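Local coordinates for protein thymidylate synthase (Enterobacteria phage T4, PDB 1TIS) that catalyses the reductive methylation of dUMP to dTMP, using 5,10-methylenetetrahydrofolate as both one-carbon donor and reductant and releasing 7,8-dihydrofolate, at residues D6-I11 against T216-N221; F12-E17 against G25-F30; S32-D37 against L209-G214; A44-K49 against N273-P278. All coordinates share one frame; numbering follows the deposited sequence.

Contact 1 of 4, residues D6-I11 against T216-N221; sequences DLIKDI and THIYMN
L7 O is held by two amides of its own helix, I11 N at 2.9 Å and, in a weak bond, D10 N at 2.7 Å, which fixes the turn carrying I11. On the strand, T216 OG1 lies beside the backbone N and is hydrogen-bonded to the hydroxyl of S32. That leaves CG2, anti to the T216 backbone N, facing the helix, where it meets I11 CD1 at 4.0 Å and L7 CD2 at 4.3 Å. The helical segment 6-11 crosses strand 216-219 at -76°, with the axes 9.5 Å apart, so the two are joined through branch tips. The closest pair is tip to tip: I11 CD1 and I218 CD1 are 3.6 Å apart, their chains crossing obliquely. Both isoleucines hold CG1 anti to the carbonyl carbon; I218 runs on nearly straight to CD1, whereas I11 is somewhat twisted (chi2 153°). I8 comes in at about a right angle and lays CG2 4.1 Å from the same I218 CD1, so that one methyl is shared by two residues of the helix. I11 also reaches I27 and V180. H217 leaves the strand on the side away from the helix; H217, I218 and Y219 belong, by similarity, to the dUMP site shared between the subunits. No hydrogen bond joins the segments, and the five touching residues are all buried: the helix is held to this end of the strand by apolar packing alone between the two segments.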
loop_
_atom_site.group_PDB
_atom_site.type_symbol
_atom_site.label_atom_id
_atom_site.label_comp_id
_atom_site.label_asym_id
_atom_site.label_seq_id
_atom_site.Cartn_x
_atom_site.Cartn_y
_atom_site.Cartn_z
ATOM N N ASP A 6 -3.647 21.702 5.327
ATOM C CA ASP A 6 -2.678 21.286 6.319
ATOM C C ASP A 6 -1.487 20.605 5.655
ATOM O O ASP A 6 -0.392 21.177 5.675
ATOM C CB ASP A 6 -3.257 20.287 7.316
ATOM C CG ASP A 6 -4.468 20.720 8.135
ATOM O OD1 ASP A 6 -4.535 21.869 8.576
ATOM O OD2 ASP A 6 -5.343 19.877 8.354
ATOM N N LEU A 7 -1.650 19.445 5.003
ATOM C CA LEU A 7 -0.531 18.674 4.482
ATOM C C LEU A 7 0.507 19.515 3.789
ATOM O O LEU A 7 1.667 19.482 4.196
ATOM C CB LEU A 7 -0.971 17.588 3.479
ATOM C CG LEU A 7 0.120 16.669 2.845
ATOM C CD1 LEU A 7 0.959 16.017 3.955
ATOM C CD2 LEU A 7 -0.533 15.593 1.970
ATOM N N ILE A 8 0.052 20.385 2.896
ATOM C CA ILE A 8 0.944 21.212 2.089
ATOM C C ILE A 8 1.959 21.963 2.957
ATOM O O ILE A 8 3.173 21.945 2.697
ATOM C CB ILE A 8 0.112 22.223 1.259
ATOM C CG1 ILE A 8 -1.054 21.524 0.576
ATOM C CG2 ILE A 8 1.027 22.867 0.199
ATOM C CD1 ILE A 8 -2.152 22.474 0.071
ATOM N N LYS A 9 1.444 22.528 4.057
ATOM C CA LYS A 9 2.249 23.286 4.993
ATOM C C LYS A 9 3.239 22.368 5.690
ATOM O O LYS A 9 4.403 22.722 5.911
ATOM C CB LYS A 9 1.375 23.930 6.057
ATOM C CG LYS A 9 1.653 25.390 6.366
ATOM C CD LYS A 9 0.941 26.274 5.341
ATOM C CE LYS A 9 -0.572 25.985 5.238
ATOM N NZ LYS A 9 -1.234 27.048 4.514
ATOM N N ASP A 10 2.788 21.161 6.016
ATOM C CA ASP A 10 3.617 20.250 6.759
ATOM C C ASP A 10 4.704 19.616 5.933
ATOM O O ASP A 10 5.687 19.127 6.498
ATOM C CB ASP A 10 2.725 19.234 7.359
ATOM C CG ASP A 10 1.696 19.969 8.203
ATOM O OD1 ASP A 10 2.051 20.601 9.203
ATOM O OD2 ASP A 10 0.529 19.941 7.840
ATOM N N ILE A 11 4.579 19.647 4.599
ATOM C CA ILE A 11 5.661 19.237 3.707
ATOM C C ILE A 11 6.733 20.307 3.883
ATOM O O ILE A 11 7.888 19.923 3.986
ATOM C CB ILE A 11 5.249 19.214 2.226
ATOM C CG1 ILE A 11 4.161 18.219 2.016
ATOM C CG2 ILE A 11 6.413 18.814 1.361
ATOM C CD1 ILE A 11 3.307 18.635 0.819
ATOM N N THR A 216 5.431 12.033 -1.429
ATOM C CA THR A 216 4.633 13.260 -1.565
ATOM C C THR A 216 5.618 14.432 -1.739
ATOM O O THR A 216 6.474 14.770 -0.911
ATOM C CB THR A 216 3.766 13.423 -0.294
ATOM O OG1 THR A 216 2.806 12.366 -0.308
ATOM C CG2 THR A 216 3.052 14.746 -0.229
ATOM N N HIS A 217 5.520 15.071 -2.883
ATOM C CA HIS A 217 6.471 16.078 -3.201
ATOM C C HIS A 217 5.815 17.272 -3.878
ATOM O O HIS A 217 4.770 17.132 -4.542
ATOM C CB HIS A 217 7.514 15.369 -4.052
ATOM C CG HIS A 217 7.140 14.741 -5.403
ATOM N ND1 HIS A 217 6.407 15.165 -6.437
ATOM C CD2 HIS A 217 7.641 13.521 -5.779
ATOM C CE1 HIS A 217 6.453 14.278 -7.401
ATOM N NE2 HIS A 217 7.200 13.295 -6.979
ATOM N N ILE A 218 6.440 18.436 -3.714
ATOM C CA ILE A 218 6.046 19.689 -4.325
ATOM C C ILE A 218 7.299 20.065 -5.103
ATOM O O ILE A 218 8.384 20.010 -4.514
ATOM C CB ILE A 218 5.783 20.725 -3.250
ATOM C CG1 ILE A 218 4.699 20.306 -2.278
ATOM C CG2 ILE A 218 5.411 22.001 -3.977
ATOM C CD1 ILE A 218 4.558 21.349 -1.163
ATOM N N TYR A 219 7.220 20.462 -6.376
ATOM C CA TYR A 219 8.442 20.737 -7.162
ATOM C C TYR A 219 8.960 22.121 -6.848
ATOM O O TYR A 219 8.131 22.992 -6.547
ATOM C CB TYR A 219 8.200 20.669 -8.698
ATOM C CG TYR A 219 8.032 19.250 -9.258
ATOM C CD1 TYR A 219 9.064 18.336 -9.154
ATOM C CD2 TYR A 219 6.833 18.859 -9.816
ATOM C CE1 TYR A 219 8.900 17.042 -9.587
ATOM C CE2 TYR A 219 6.674 17.562 -10.252
ATOM C CZ TYR A 219 7.700 16.659 -10.129
ATOM O OH TYR A 219 7.490 15.338 -10.495
ATOM N N MET A 220 10.263 22.398 -6.948
ATOM C CA MET A 220 10.772 23.729 -6.636
ATOM C C MET A 220 10.492 24.836 -7.677
ATOM O O MET A 220 11.188 25.855 -7.771
ATOM C CB MET A 220 12.276 23.581 -6.368
ATOM C CG MET A 220 12.573 23.225 -4.888
ATOM S SD MET A 220 14.238 22.588 -4.451
ATOM C CE MET A 220 15.369 23.855 -4.971
ATOM N N ASN A 221 9.336 24.747 -8.356
ATOM C CA ASN A 221 8.938 25.620 -9.444
ATOM C C ASN A 221 8.191 26.918 -9.180
ATOM O O ASN A 221 7.159 27.192 -9.793
ATOM C CB ASN A 221 8.150 24.776 -10.411
ATOM C CG ASN A 221 9.090 24.253 -11.473
ATOM O OD1 ASN A 221 10.225 23.836 -11.211
ATOM N ND2 ASN A 221 8.627 24.248 -12.715
#

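Contact 2 of 4, residues F12-E17 against G25-F30; sequences FENGYE and GTIALF
From CB outward, I27 carries much of this contact. Its CG1 lies beside the backbone N, anti to the carbonyl carbon, and runs along E17, 4.0 Å from E17 CB. The chain then bends, and CD1 ends 3.6 Å from E17 CB while also bordering the N14 side chain. The other branch, CG2, reaches the end of the helix and rests 4.2 Å from F12 CA. Next along the strand but one, L29 keeps CG anti to its backbone N and sets CD1 3.6 Å from N14 CB, so N14 sits between the two aliphatic side chains. The backbones meet through E17 and I27, an antiparallel non-hydrogen-bonded pair with CA atoms 4.2 Å apart. Beside this pair, A28 N donates to Y16 O at 3.3 Å, a bent bond (138° at the hydrogen) whose donor stands above the carbonyl plane. The chain is brought there by G15, which leaves the helix with positive phi, and by an inverse gamma turn centred on Y16, with E17 N weakly bonded to G15 O at 3.1 Å. Y16 OH makes a weak hydrogen bond to N166 N of the second subunit. Together these residues lead from helix 3-12 into a hairpin of strands 17-18 and 26-30, whose connection carries R21, which by similarity contributes to the dUMP site shared between the subunits; strand 26-30 also pairs with strand 205-219.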
loop_
_atom_site.group_PDB
_atom_site.type_symbol
_atom_site.label_atom_id
_atom_site.label_comp_id
_atom_site.label_asym_id
_atom_site.label_seq_id
_atom_site.Cartn_x
_atom_site.Cartn_y
_atom_site.Cartn_z
ATOM N N PHE A 12 6.455 21.625 3.979
ATOM C CA PHE A 12 7.476 22.677 4.178
ATOM C C PHE A 12 8.491 22.340 5.288
ATOM O O PHE A 12 9.704 22.189 5.047
ATOM C CB PHE A 12 6.866 24.030 4.575
ATOM C CG PHE A 12 5.764 24.658 3.733
ATOM C CD1 PHE A 12 5.350 24.121 2.528
ATOM C CD2 PHE A 12 5.164 25.804 4.232
ATOM C CE1 PHE A 12 4.334 24.742 1.834
ATOM C CE2 PHE A 12 4.151 26.422 3.536
ATOM C CZ PHE A 12 3.738 25.888 2.335
ATOM N N GLU A 13 7.998 22.120 6.513
ATOM C CA GLU A 13 8.887 21.785 7.610
ATOM C C GLU A 13 9.564 20.412 7.475
ATOM O O GLU A 13 10.465 20.138 8.272
ATOM C CB GLU A 13 8.098 21.867 8.930
ATOM C CG GLU A 13 7.096 20.750 9.306
ATOM C CD GLU A 13 7.633 19.413 9.845
ATOM O OE1 GLU A 13 8.747 19.360 10.373
ATOM O OE2 GLU A 13 6.916 18.419 9.736
ATOM N N ASN A 14 9.160 19.543 6.524
ATOM C CA ASN A 14 9.731 18.215 6.270
ATOM C C ASN A 14 11.227 17.989 6.407
ATOM O O ASN A 14 11.661 16.864 6.644
ATOM C CB ASN A 14 9.452 17.727 4.872
ATOM C CG ASN A 14 10.446 18.311 3.870
ATOM O OD1 ASN A 14 11.347 17.638 3.416
ATOM N ND2 ASN A 14 10.565 19.591 3.605
ATOM N N GLY A 15 11.987 19.030 6.049
ATOM C CA GLY A 15 13.434 19.015 6.073
ATOM C C GLY A 15 14.066 18.857 4.690
ATOM O O GLY A 15 14.861 19.707 4.262
ATOM N N TYR A 16 13.728 17.777 3.982
ATOM C CA TYR A 16 14.345 17.433 2.715
ATOM C C TYR A 16 13.939 18.111 1.403
ATOM O O TYR A 16 13.058 17.756 0.607
ATOM C CB TYR A 16 14.260 15.885 2.616
ATOM C CG TYR A 16 15.521 15.282 3.261
ATOM C CD1 TYR A 16 16.689 15.189 2.516
ATOM C CD2 TYR A 16 15.535 14.883 4.593
ATOM C CE1 TYR A 16 17.847 14.720 3.083
ATOM C CE2 TYR A 16 16.700 14.404 5.170
ATOM C CZ TYR A 16 17.844 14.328 4.402
ATOM O OH TYR A 16 18.991 13.801 4.955
ATOM N N GLU A 17 14.708 19.185 1.240
ATOM C CA GLU A 17 14.731 20.011 0.042
ATOM C C GLU A 17 15.758 19.230 -0.740
ATOM O O GLU A 17 16.968 19.400 -0.587
ATOM C CB GLU A 17 15.219 21.470 0.353
ATOM C CG GLU A 17 16.337 21.660 1.416
ATOM C CD GLU A 17 17.178 22.935 1.355
ATOM O OE1 GLU A 17 17.067 23.686 0.384
ATOM O OE2 GLU A 17 17.959 23.167 2.284
ATOM N N GLY A 25 15.282 20.477 -7.903
ATOM C CA GLY A 25 15.093 20.359 -6.474
ATOM C C GLY A 25 13.592 20.196 -6.209
ATOM O O GLY A 25 12.750 20.597 -7.031
ATOM N N THR A 26 13.241 19.684 -5.035
ATOM C CA THR A 26 11.866 19.433 -4.639
ATOM C C THR A 26 11.878 19.606 -3.118
ATOM O O THR A 26 12.951 19.488 -2.506
ATOM C CB THR A 26 11.490 17.975 -5.013
ATOM O OG1 THR A 26 11.938 17.718 -6.329
ATOM C CG2 THR A 26 10.009 17.730 -5.069
ATOM N N ILE A 27 10.767 19.944 -2.466
ATOM C CA ILE A 27 10.647 19.855 -1.002
ATOM C C ILE A 27 9.666 18.673 -0.942
ATOM O O ILE A 27 8.677 18.690 -1.707
ATOM C CB ILE A 27 10.064 21.188 -0.454
ATOM C CG1 ILE A 27 11.241 21.990 0.075
ATOM C CG2 ILE A 27 9.008 20.991 0.645
ATOM C CD1 ILE A 27 11.832 21.539 1.439
ATOM N N ALA A 28 9.856 17.620 -0.138
ATOM C CA ALA A 28 9.010 16.448 -0.246
ATOM C C ALA A 28 8.995 15.709 1.057
ATOM O O ALA A 28 9.947 15.872 1.797
ATOM C CB ALA A 28 9.549 15.517 -1.292
ATOM N N LEU A 29 8.025 14.861 1.398
ATOM C CA LEU A 29 7.959 14.190 2.687
ATOM C C LEU A 29 7.466 12.806 2.293
ATOM O O LEU A 29 6.513 12.657 1.517
ATOM C CB LEU A 29 6.942 14.977 3.572
ATOM C CG LEU A 29 6.454 14.668 5.019
ATOM C CD1 LEU A 29 7.438 15.070 6.108
ATOM C CD2 LEU A 29 5.224 15.516 5.258
ATOM N N PHE A 30 8.120 11.765 2.795
ATOM C CA PHE A 30 7.721 10.367 2.530
ATOM C C PHE A 30 6.799 9.807 3.610
ATOM O O PHE A 30 7.201 9.672 4.770
ATOM C CB PHE A 30 8.989 9.473 2.431
ATOM C CG PHE A 30 8.784 7.965 2.321
ATOM C CD1 PHE A 30 8.248 7.412 1.167
ATOM C CD2 PHE A 30 9.155 7.150 3.394
ATOM C CE1 PHE A 30 8.081 6.048 1.096
ATOM C CE2 PHE A 30 8.987 5.784 3.311
ATOM C CZ PHE A 30 8.449 5.242 2.158
#

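Contact 3 of 4, residues S32-D37 against L209-G214; sequences SKLRWD and LIFSGG
The W36 indole meets the neighbouring strand with its edge: I210 N and F211 CB lie near the ring plane, with W36 CZ3 3.8 Å from F211 CB, and W36 CE3 is 3.6 Å from L209 CG. The F211 ring has G213 N over one face, toward the rim, L34 CG at its edge 4.3 Å from F211 CD2, and the W173 ring inclined at about 45°. These groups line one face of an antiparallel pair, strands 33-37 and 209-213, within the mixed sheet of the thymidylate synthase fold. Helix 184-202 packs on that face through I188 against W36 and Y191 against L209. On the face bearing K33, I210 and S212, K33, with CG anti to its backbone N, runs alongside I210, K33 CG lying 4.0 Å from I210 CG2. It bends at chi3, and NZ hydrogen-bonds S32 O of the second subunit, so this face meets the other sheet across the dimer interface. S32 O thus has two partners, K33 NZ of the second subunit and, within the pair, G213 N at 2.8 Å. At the far end L209 N donates to W36 O at 2.7 Å, fairly straight (155°) and in the plane of the carbonyl.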
loop_
_atom_site.group_PDB
_atom_site.type_symbol
_atom_site.label_atom_id
_atom_site.label_comp_id
_atom_site.label_asym_id
_atom_site.label_seq_id
_atom_site.Cartn_x
_atom_site.Cartn_y
_atom_site.Cartn_z
ATOM N N SER A 32 2.574 9.928 3.815
ATOM C CA SER A 32 1.425 10.752 4.194
ATOM C C SER A 32 0.160 9.885 4.225
ATOM O O SER A 32 0.191 8.750 3.776
ATOM C CB SER A 32 1.318 11.876 3.176
ATOM O OG SER A 32 2.652 12.241 2.829
ATOM N N LYS A 33 -0.979 10.316 4.741
ATOM C CA LYS A 33 -2.250 9.602 4.726
ATOM C C LYS A 33 -3.296 10.680 5.031
ATOM O O LYS A 33 -2.999 11.653 5.732
ATOM C CB LYS A 33 -2.228 8.513 5.782
ATOM C CG LYS A 33 -3.577 7.931 6.177
ATOM C CD LYS A 33 -3.419 6.546 6.817
ATOM C CE LYS A 33 -3.036 5.602 5.679
ATOM N NZ LYS A 33 -2.699 4.266 6.112
ATOM N N LEU A 34 -4.488 10.658 4.476
ATOM C CA LEU A 34 -5.509 11.652 4.799
ATOM C C LEU A 34 -6.820 10.864 4.884
ATOM O O LEU A 34 -6.778 9.703 4.466
ATOM C CB LEU A 34 -5.621 12.678 3.688
ATOM C CG LEU A 34 -4.404 13.437 3.179
ATOM C CD1 LEU A 34 -4.867 14.288 2.023
ATOM C CD2 LEU A 34 -3.784 14.337 4.236
ATOM N N ARG A 35 -7.985 11.321 5.371
ATOM C CA ARG A 35 -9.210 10.525 5.299
ATOM C C ARG A 35 -10.343 11.459 4.936
ATOM O O ARG A 35 -10.398 12.558 5.485
ATOM C CB ARG A 35 -9.510 9.814 6.635
ATOM C CG ARG A 35 -9.297 10.609 7.905
ATOM C CD ARG A 35 -7.872 10.740 8.507
ATOM N NE ARG A 35 -7.900 11.796 9.525
ATOM C CZ ARG A 35 -6.915 12.703 9.680
ATOM N NH1 ARG A 35 -5.768 12.639 8.983
ATOM N NH2 ARG A 35 -7.058 13.693 10.576
ATOM N N TRP A 36 -11.255 11.115 4.029
ATOM C CA TRP A 36 -12.340 11.989 3.575
ATOM C C TRP A 36 -13.683 11.355 3.827
ATOM O O TRP A 36 -13.831 10.168 3.552
ATOM C CB TRP A 36 -12.348 12.274 2.055
ATOM C CG TRP A 36 -11.182 13.072 1.528
ATOM C CD1 TRP A 36 -11.198 14.434 1.529
ATOM C CD2 TRP A 36 -10.016 12.526 1.091
ATOM N NE1 TRP A 36 -10.014 14.763 1.103
ATOM C CE2 TRP A 36 -9.273 13.664 0.830
ATOM C CE3 TRP A 36 -9.479 11.273 0.894
ATOM C CZ2 TRP A 36 -7.967 13.540 0.366
ATOM C CZ3 TRP A 36 -8.184 11.162 0.437
ATOM C CH2 TRP A 36 -7.430 12.285 0.175
ATOM N N ASP A 37 -14.678 12.096 4.296
ATOM C CA ASP A 37 -16.010 11.530 4.467
ATOM C C ASP A 37 -16.782 11.973 3.253
ATOM O O ASP A 37 -17.103 13.156 3.155
ATOM C CB ASP A 37 -16.743 12.064 5.704
ATOM C CG ASP A 37 -16.534 11.214 6.944
ATOM O OD1 ASP A 37 -17.162 10.144 7.015
ATOM O OD2 ASP A 37 -15.763 11.634 7.819
ATOM N N LEU A 209 -12.871 7.934 2.308
ATOM C CA LEU A 209 -11.835 7.802 1.297
ATOM C C LEU A 209 -10.517 8.038 1.987
ATOM O O LEU A 209 -10.384 9.127 2.521
ATOM C CB LEU A 209 -12.054 8.827 0.199
ATOM C CG LEU A 209 -11.204 8.745 -1.035
ATOM C CD1 LEU A 209 -11.486 7.482 -1.838
ATOM C CD2 LEU A 209 -11.496 9.987 -1.865
ATOM N N ILE A 210 -9.540 7.120 2.016
ATOM C CA ILE A 210 -8.269 7.278 2.726
ATOM C C ILE A 210 -7.159 7.175 1.727
ATOM O O ILE A 210 -7.269 6.392 0.803
ATOM C CB ILE A 210 -8.077 6.178 3.750
ATOM C CG1 ILE A 210 -9.316 5.934 4.568
ATOM C CG2 ILE A 210 -7.013 6.609 4.714
ATOM C CD1 ILE A 210 -9.092 4.631 5.354
ATOM N N PHE A 211 -6.044 7.852 1.868
ATOM C CA PHE A 211 -4.997 7.847 0.849
ATOM C C PHE A 211 -3.665 7.641 1.529
ATOM O O PHE A 211 -3.381 8.451 2.429
ATOM C CB PHE A 211 -4.985 9.196 0.087
ATOM C CG PHE A 211 -3.637 9.688 -0.432
ATOM C CD1 PHE A 211 -3.036 9.107 -1.526
ATOM C CD2 PHE A 211 -3.005 10.724 0.215
ATOM C CE1 PHE A 211 -1.807 9.559 -1.969
ATOM C CE2 PHE A 211 -1.779 11.175 -0.225
ATOM C CZ PHE A 211 -1.175 10.594 -1.323
ATOM N N SER A 212 -2.861 6.666 1.072
ATOM C CA SER A 212 -1.573 6.458 1.692
ATOM C C SER A 212 -0.515 6.968 0.740
ATOM O O SER A 212 -0.547 6.697 -0.469
ATOM C CB SER A 212 -1.415 5.000 1.975
ATOM O OG SER A 212 -2.488 4.499 2.768
ATOM N N GLY A 213 0.455 7.704 1.240
ATOM C CA GLY A 213 1.425 8.314 0.359
ATOM C C GLY A 213 2.819 7.776 0.578
ATOM O O GLY A 213 3.220 7.363 1.677
ATOM N N GLY A 214 3.477 7.768 -0.560
ATOM C CA GLY A 214 4.866 7.443 -0.574
ATOM C C GLY A 214 5.627 8.749 -0.703
ATOM O O GLY A 214 5.657 9.580 0.219
#

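Contact 4 of 4, residues A44-K49 against N273-P278; sequences AVTTKK and NYVSHP
Two irregular loops of the thymidylate synthase fold run past each other here at the surface, one leading toward helix 53-64 and the other belonging to the C-terminal part of the chain. T46 points toward the 273-278 loop. Its OG1 is anti to the backbone N (chi1 -169°), which puts CG2 in the crowded position between N and the carbonyl carbon and presents that methyl to the opposite loop. T46 CG2 touches V275 O at 3.7 Å, V275 CB at 4.2 Å and H277 ND1 at 4.1 Å, while T46 OG1 comes obliquely to Y274 CE1, 4.2 Å away. T47 takes another conformation: OG1 is beside the backbone N (chi1 -50°) and approaches the root of the imidazole obliquely, 3.3 Å from H277 CG. H277 has CG anti to its carbonyl carbon, and its side chain crosses T46 at about a right angle and T47 obliquely; V275 CG1, anti to the V275 backbone N, lies in plane at the ring edge. T47 and K48 both have positive phi; the K48 side chain points away from the 273-278 loop while its amide faces it. The lysine runs extended until its last torsion, packs on L182 and lies about 9 Å, side chain to side chain, from D179, which by similarity binds the folate cofactor and dUMP. The loops are joined by one hydrogen bond, K48 N to P278 O at 3.2 Å and 146°, with the donor in the carbonyl plane.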
loop_
_atom_site.group_PDB
_atom_site.type_symbol
_atom_site.label_atom_id
_atom_site.label_comp_id
_atom_site.label_asym_id
_atom_site.label_seq_id
_atom_site.Cartn_x
_atom_site.Cartn_y
_atom_site.Cartn_z
ATOM N N ALA A 44 -13.729 16.524 -4.109
ATOM C CA ALA A 44 -12.838 17.067 -5.146
ATOM C C ALA A 44 -12.709 18.580 -5.213
ATOM O O ALA A 44 -13.503 19.367 -5.741
ATOM C CB ALA A 44 -13.232 16.640 -6.542
ATOM N N VAL A 45 -11.578 18.897 -4.604
ATOM C CA VAL A 45 -11.087 20.240 -4.415
ATOM C C VAL A 45 -10.831 20.830 -5.809
ATOM O O VAL A 45 -10.091 20.270 -6.624
ATOM C CB VAL A 45 -9.773 20.207 -3.559
ATOM C CG1 VAL A 45 -9.740 21.538 -2.809
ATOM C CG2 VAL A 45 -9.673 19.051 -2.557
ATOM N N THR A 46 -11.540 21.928 -6.088
ATOM C CA THR A 46 -11.462 22.656 -7.353
ATOM C C THR A 46 -10.233 23.582 -7.417
ATOM O O THR A 46 -9.204 23.277 -6.815
ATOM C CB THR A 46 -12.837 23.403 -7.485
ATOM O OG1 THR A 46 -12.883 23.907 -8.818
ATOM C CG2 THR A 46 -13.042 24.535 -6.460
ATOM N N THR A 47 -10.363 24.754 -8.057
ATOM C CA THR A 47 -9.349 25.779 -8.269
ATOM C C THR A 47 -8.328 25.202 -9.250
ATOM O O THR A 47 -7.611 24.208 -9.077
ATOM C CB THR A 47 -8.718 26.224 -6.927
ATOM O OG1 THR A 47 -9.819 26.512 -6.053
ATOM C CG2 THR A 47 -7.832 27.459 -7.060
ATOM N N LYS A 48 -8.459 25.982 -10.346
ATOM C CA LYS A 48 -8.062 25.707 -11.727
ATOM C C LYS A 48 -9.376 24.998 -12.113
ATOM O O LYS A 48 -9.846 24.138 -11.346
ATOM C CB LYS A 48 -6.881 24.702 -11.936
ATOM C CG LYS A 48 -5.463 25.191 -11.587
ATOM C CD LYS A 48 -4.356 24.236 -12.095
ATOM C CE LYS A 48 -2.905 24.772 -11.970
ATOM N NZ LYS A 48 -2.338 24.598 -10.643
ATOM N N LYS A 49 -10.117 25.324 -13.196
ATOM C CA LYS A 49 -11.330 24.553 -13.502
ATOM C C LYS A 49 -10.698 23.210 -13.814
ATOM O O LYS A 49 -9.923 23.039 -14.762
ATOM C CB LYS A 49 -12.099 25.022 -14.753
ATOM C CG LYS A 49 -13.274 24.059 -15.033
ATOM C CD LYS A 49 -14.274 24.596 -16.055
ATOM C CE LYS A 49 -15.413 23.606 -16.313
ATOM N NZ LYS A 49 -16.514 24.282 -16.984
ATOM N N ASN A 273 -24.075 22.961 -7.743
ATOM C CA ASN A 273 -23.612 24.230 -7.165
ATOM C C ASN A 273 -22.327 24.245 -6.344
ATOM O O ASN A 273 -22.121 24.786 -5.257
ATOM C CB ASN A 273 -24.768 24.842 -6.357
ATOM C CG ASN A 273 -25.933 25.223 -7.270
ATOM O OD1 ASN A 273 -25.770 25.533 -8.455
ATOM N ND2 ASN A 273 -27.170 25.137 -6.798
ATOM N N TYR A 274 -21.436 23.740 -7.185
ATOM C CA TYR A 274 -20.042 23.483 -6.947
ATOM C C TYR A 274 -19.277 24.785 -7.075
ATOM O O TYR A 274 -19.417 25.552 -8.040
ATOM C CB TYR A 274 -19.797 22.390 -7.969
ATOM C CG TYR A 274 -18.574 22.241 -8.845
ATOM C CD1 TYR A 274 -17.349 21.887 -8.321
ATOM C CD2 TYR A 274 -18.758 22.286 -10.215
ATOM C CE1 TYR A 274 -16.306 21.546 -9.166
ATOM C CE2 TYR A 274 -17.719 21.948 -11.064
ATOM C CZ TYR A 274 -16.494 21.569 -10.539
ATOM O OH TYR A 274 -15.470 21.148 -11.384
ATOM N N VAL A 275 -18.614 24.999 -5.928
ATOM C CA VAL A 275 -17.734 26.126 -5.621
ATOM C C VAL A 275 -17.015 26.637 -6.847
ATOM O O VAL A 275 -16.301 25.856 -7.490
ATOM C CB VAL A 275 -16.572 25.796 -4.622
ATOM C CG1 VAL A 275 -15.883 27.111 -4.231
ATOM C CG2 VAL A 275 -17.060 25.085 -3.381
ATOM N N SER A 276 -17.152 27.916 -7.175
ATOM C CA SER A 276 -16.336 28.393 -8.257
ATOM C C SER A 276 -15.098 29.008 -7.644
ATOM O O SER A 276 -15.005 29.322 -6.447
ATOM C CB SER A 276 -17.041 29.439 -9.109
ATOM O OG SER A 276 -16.421 29.410 -10.400
ATOM N N HIS A 277 -14.111 29.020 -8.522
ATOM C CA HIS A 277 -12.792 29.583 -8.364
ATOM C C HIS A 277 -12.313 29.720 -9.801
ATOM O O HIS A 277 -12.751 28.962 -10.669
ATOM C CB HIS A 277 -11.884 28.644 -7.581
ATOM C CG HIS A 277 -12.025 28.956 -6.105
ATOM N ND1 HIS A 277 -12.960 28.510 -5.277
ATOM C CD2 HIS A 277 -11.243 29.852 -5.417
ATOM C CE1 HIS A 277 -12.785 29.107 -4.125
ATOM N NE2 HIS A 277 -11.751 29.911 -4.218
ATOM N N PRO A 278 -11.520 30.720 -10.158
ATOM C CA PRO A 278 -10.914 30.793 -11.486
ATOM C C PRO A 278 -9.840 29.758 -11.897
ATOM O O PRO A 278 -9.332 28.982 -11.068
ATOM C CB PRO A 278 -10.448 32.254 -11.532
ATOM C CG PRO A 278 -10.318 32.708 -10.101
ATOM C CD PRO A 278 -11.504 32.014 -9.478
#

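In the fold
Starting from the N terminus, helix 3-12 opens contact 1, which closes 205 residues later on strand 205-219. Nested inside that loop, contact 2 closes first, folding the chain after the helix back on strand 26-30. Contact 3 follows in series and is also nested within contact 1; it joins strand 33-37 to an earlier part of strand 205-219, so this long strand serves contacts 1 and 3 and pairs with strand 26-30 of contact 2. Contacts 1 and 3 also touch each other, L7 packing on L34. Contact 4 crosses both along the chain, bringing residues 44-49 to the loop 273-278 near the C terminus, and touches none of the others. Contacts 2 and 3 both reach the second subunit.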